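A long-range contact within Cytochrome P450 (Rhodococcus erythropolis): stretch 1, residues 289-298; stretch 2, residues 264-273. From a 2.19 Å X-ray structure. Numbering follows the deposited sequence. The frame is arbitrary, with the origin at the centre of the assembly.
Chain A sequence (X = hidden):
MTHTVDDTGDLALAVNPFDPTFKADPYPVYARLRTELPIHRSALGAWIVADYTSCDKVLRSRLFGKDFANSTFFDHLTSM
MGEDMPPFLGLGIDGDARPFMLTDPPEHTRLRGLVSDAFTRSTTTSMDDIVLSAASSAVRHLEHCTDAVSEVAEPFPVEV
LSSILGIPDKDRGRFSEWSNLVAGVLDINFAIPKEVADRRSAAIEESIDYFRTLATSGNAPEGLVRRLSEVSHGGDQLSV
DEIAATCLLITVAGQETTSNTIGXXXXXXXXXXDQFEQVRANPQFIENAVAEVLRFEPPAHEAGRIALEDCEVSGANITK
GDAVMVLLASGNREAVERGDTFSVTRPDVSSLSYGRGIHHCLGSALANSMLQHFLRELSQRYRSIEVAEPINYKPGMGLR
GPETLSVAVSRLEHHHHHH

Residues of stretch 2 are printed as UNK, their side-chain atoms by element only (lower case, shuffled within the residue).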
# COMPACT_ATOMS: atom_id res chain seq x y z
N ALA A 289 -1.25 -18.63 -0.64
CA ALA A 289 -2.20 -18.02 -1.57
C ALA A 289 -2.27 -16.53 -1.44
O ALA A 289 -2.49 -15.82 -2.43
CB ALA A 289 -3.58 -18.57 -1.33
N VAL A 290 -2.16 -16.06 -0.19
CA VAL A 290 -2.18 -14.64 0.06
C VAL A 290 -0.91 -13.97 -0.51
O VAL A 290 -1.00 -13.03 -1.29
CB VAL A 290 -2.35 -14.35 1.56
CG1 VAL A 290 -1.93 -12.93 1.90
CG2 VAL A 290 -3.79 -14.60 1.96
N ALA A 291 0.26 -14.50 -0.14
CA ALA A 291 1.55 -14.10 -0.72
C ALA A 291 1.55 -14.11 -2.26
O ALA A 291 2.20 -13.26 -2.89
CB ALA A 291 2.65 -15.03 -0.19
N GLU A 292 0.83 -15.06 -2.84
CA GLU A 292 0.71 -15.23 -4.29
C GLU A 292 -0.19 -14.17 -4.95
O GLU A 292 0.20 -13.60 -5.97
CB GLU A 292 0.22 -16.64 -4.65
CG GLU A 292 0.06 -16.87 -6.16
CD GLU A 292 1.38 -16.91 -6.96
OE1 GLU A 292 2.47 -16.54 -6.46
OE2 GLU A 292 1.33 -17.34 -8.13
N VAL A 293 -1.38 -13.94 -4.40
CA VAL A 293 -2.19 -12.80 -4.82
C VAL A 293 -1.30 -11.55 -4.83
O VAL A 293 -1.16 -10.85 -5.85
CB VAL A 293 -3.44 -12.66 -3.88
CG1 VAL A 293 -4.24 -11.42 -4.15
CG2 VAL A 293 -4.33 -13.89 -3.99
N LEU A 294 -0.63 -11.31 -3.71
CA LEU A 294 0.13 -10.07 -3.52
C LEU A 294 1.26 -9.98 -4.54
O LEU A 294 1.59 -8.86 -5.01
CB LEU A 294 0.68 -9.96 -2.09
CG LEU A 294 -0.22 -9.49 -0.94
CD1 LEU A 294 0.39 -9.86 0.39
CD2 LEU A 294 -0.53 -8.01 -0.92
N ARG A 295 1.81 -11.15 -4.90
CA ARG A 295 2.82 -11.25 -5.96
C ARG A 295 2.24 -11.00 -7.36
O ARG A 295 2.77 -10.19 -8.11
CB ARG A 295 3.55 -12.60 -5.94
CG ARG A 295 4.74 -12.61 -6.88
CD ARG A 295 5.23 -14.02 -7.23
NE ARG A 295 4.27 -14.89 -7.92
CZ ARG A 295 4.00 -14.89 -9.23
NH1 ARG A 295 4.57 -14.02 -10.06
NH2 ARG A 295 3.15 -15.77 -9.73
N PHE A 296 1.17 -11.74 -7.70
CA PHE A 296 0.49 -11.68 -9.00
C PHE A 296 -0.23 -10.36 -9.22
O PHE A 296 -0.27 -9.85 -10.33
CB PHE A 296 -0.53 -12.84 -9.11
CG PHE A 296 -1.04 -13.10 -10.50
CD1 PHE A 296 -0.25 -13.73 -11.45
CD2 PHE A 296 -2.34 -12.74 -10.85
CE1 PHE A 296 -0.75 -13.99 -12.74
CE2 PHE A 296 -2.83 -12.99 -12.14
CZ PHE A 296 -2.03 -13.63 -13.09
N GLU A 297 -0.86 -9.82 -8.18
CA GLU A 297 -1.58 -8.57 -8.35
C GLU A 297 -1.32 -7.65 -7.16
O GLU A 297 -2.18 -7.48 -6.30
CB GLU A 297 -3.09 -8.81 -8.51
CG GLU A 297 -3.54 -9.40 -9.85
CD GLU A 297 -3.66 -8.39 -10.97
OE1 GLU A 297 -3.22 -7.23 -10.80
OE2 GLU A 297 -4.17 -8.75 -12.06
N PRO A 298 -0.13 -7.02 -7.12
CA PRO A 298 0.24 -6.21 -5.94
C PRO A 298 -0.56 -4.94 -5.92
O PRO A 298 -1.00 -4.48 -6.98
CB PRO A 298 1.74 -5.93 -6.15
CG PRO A 298 2.13 -6.61 -7.45
CD PRO A 298 0.87 -6.91 -8.21
N UNK A 264 -8.49 -6.96 -6.03
CA UNK A 264 -7.61 -7.76 -6.88
C UNK A 264 -7.66 -9.26 -6.55
O UNK A 264 -7.59 -10.06 -7.44
c UNK A 264 -6.16 -7.25 -6.73
n UNK A 264 -4.80 -5.33 -7.15
o UNK A 264 -6.76 -5.47 -8.28
c UNK A 264 -5.93 -5.93 -7.44
N UNK A 265 -7.77 -9.62 -5.26
CA UNK A 265 -7.89 -11.03 -4.86
C UNK A 265 -9.13 -11.63 -5.49
O UNK A 265 -9.08 -12.71 -6.11
s UNK A 265 -8.18 -12.77 -1.11
c UNK A 265 -8.03 -12.63 -2.89
c UNK A 265 -7.98 -11.18 -3.34
c UNK A 265 -6.48 -12.57 -0.61
N UNK A 266 -10.22 -10.90 -5.33
CA UNK A 266 -11.52 -11.22 -5.93
C UNK A 266 -11.47 -11.44 -7.47
O UNK A 266 -11.82 -12.51 -7.98
c UNK A 266 -13.47 -10.33 -4.35
c UNK A 266 -13.52 -9.16 -3.40
c UNK A 266 -13.31 -11.66 -3.58
c UNK A 266 -12.52 -10.13 -5.53
N UNK A 267 -10.98 -10.43 -8.19
CA UNK A 267 -10.76 -10.48 -9.64
C UNK A 267 -9.94 -11.72 -10.01
O UNK A 267 -10.25 -12.38 -10.97
c UNK A 267 -10.82 -7.94 -9.78
c UNK A 267 -10.03 -9.21 -10.14
c UNK A 267 -10.05 -6.64 -9.87
c UNK A 267 -9.72 -9.28 -11.64
N UNK A 268 -8.88 -12.00 -9.25
CA UNK A 268 -7.98 -13.13 -9.56
C UNK A 268 -8.59 -14.53 -9.33
O UNK A 268 -8.44 -15.42 -10.16
c UNK A 268 -5.58 -13.94 -9.23
o UNK A 268 -6.16 -11.64 -8.98
c UNK A 268 -6.65 -12.95 -8.78
N UNK A 269 -9.31 -14.73 -8.24
CA UNK A 269 -10.03 -16.01 -8.09
C UNK A 269 -11.24 -16.17 -9.04
O UNK A 269 -11.68 -17.29 -9.29
c UNK A 269 -8.39 -17.69 -6.07
c UNK A 269 -10.40 -16.28 -6.63
c UNK A 269 -7.05 -17.29 -4.14
c UNK A 269 -9.22 -16.63 -5.75
c UNK A 269 -7.86 -16.23 -3.81
c UNK A 269 -8.95 -15.91 -4.61
c UNK A 269 -7.31 -18.02 -5.27
N UNK A 270 -11.76 -15.07 -9.57
CA UNK A 270 -12.80 -15.09 -10.59
C UNK A 270 -12.19 -15.60 -11.90
O UNK A 270 -12.75 -16.45 -12.59
c UNK A 270 -13.39 -13.69 -10.81
o UNK A 270 -14.51 -13.71 -11.69
N UNK A 271 -11.02 -15.07 -12.20
CA UNK A 271 -10.32 -15.46 -13.41
C UNK A 271 -9.69 -16.85 -13.34
O UNK A 271 -9.44 -17.45 -14.38
c UNK A 271 -8.82 -9.65 -14.98
c UNK A 271 -9.91 -13.17 -14.41
c UNK A 271 -8.92 -12.03 -14.35
n UNK A 271 -9.37 -8.60 -15.55
n UNK A 271 -7.62 -9.53 -14.40
c UNK A 271 -9.29 -14.39 -13.75
n UNK A 271 -9.46 -10.82 -14.97
N UNK A 272 -9.42 -17.37 -12.14
CA UNK A 272 -8.76 -18.70 -12.00
C UNK A 272 -9.46 -19.57 -10.98
O UNK A 272 -8.95 -19.80 -9.87
c UNK A 272 -6.50 -17.57 -12.56
n UNK A 272 -5.48 -15.82 -13.47
c UNK A 272 -6.14 -16.24 -12.36
c UNK A 272 -5.44 -16.84 -14.36
c UNK A 272 -7.26 -18.55 -11.65
n UNK A 272 -6.06 -17.90 -13.81
N UNK A 273 -10.63 -20.10 -11.35
CA UNK A 273 -11.55 -20.73 -10.38
C UNK A 273 -10.95 -21.97 -9.75
O UNK A 273 -11.32 -22.37 -8.64
c UNK A 273 -12.89 -21.05 -11.02

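Position 264 carries two side-chain carbons, the second bearing one oxygen and one nitrogen, the pattern of a carboxamide. Its CB lies 3.9 Å from CB of Glu-297, and its nitrogen approaches the backbone O of Glu-297. The residue is Asn-264; the 3.5 Å between its ND2 and O of Glu-297 is a close polar approach rather than a hydrogen bond, and ND2 is satisfied elsewhere in the structure.

Position 265 has an unbranched chain of two carbons, a sulfur and a terminal carbon. Its base packs against Val-293, and its terminal carbon nears Val-290. This is Met-265. CG1 of Val-293 lies 3.7 Å from CA and 3.8 Å from CB of Met-265. Although the CA-to-CB bond points sideways, the end of the chain comes nearer, bringing CE to 4.2 Å from CG2 of Val-290.

At 266, four carbons fork at the second and touch nothing: Leu-266, whose CA-to-CB bond points away. Position 267 also has four carbons, without contact, but forks at the first, one arm two carbons long: Ile-267, whose CA-to-CB bond points toward stretch 1.

At 268 one carbon bears an oxygen, near CG of Glu-297, and a second carbon, against the Phe-296 ring. This is Thr-268: CG2 meets CD2 of Phe-296 at 3.8 Å and OG1 lies 3.6 Å from CG of Glu-297. OG1 also donates to O of Asn-264, at 2.6 Å, so the hydroxyl is satisfied within its own helix.

Position 269 is a carbon followed by a six-carbon ring near Val-293: Phe-269, with CE2 4.2 Å from CG2 of Val-293. Position 270, one carbon and one oxygen, out of reach, is Ser-270.

At 271, three carbons, a nitrogen and a carbon with two further nitrogens extend toward the Glu-297 carboxylate. This is Arg-271; NH1 lies 4.2 Å from OE2 of Glu-297, near the guanidinium plane but beyond salt-bridge distance. Position 272 has a five-membered ring of three carbons and two nitrogens beside Phe-296: His-272, with NE2 4.1 Å from CE2 of Phe-296 and ring planes at 84°. A single carbon at 273, beyond contact, gives Ala-273.

The helices cross at 98°, axes 10.0 Å apart at closest approach. Val-293 centres the apolar packing: CG1 packs on Met-265, and CG2 lies near both Met-265 and Phe-269. Phe-296 and Glu-297 extend the contact along Thr-268 toward the end of the other helix. No hydrogen bond or salt bridge joins the stretches, so the 469 Å² buried reflects mainly van der Waals packing, with charge proximity at Arg-271.

Stretch 2 264-273: NMLITFSRHA
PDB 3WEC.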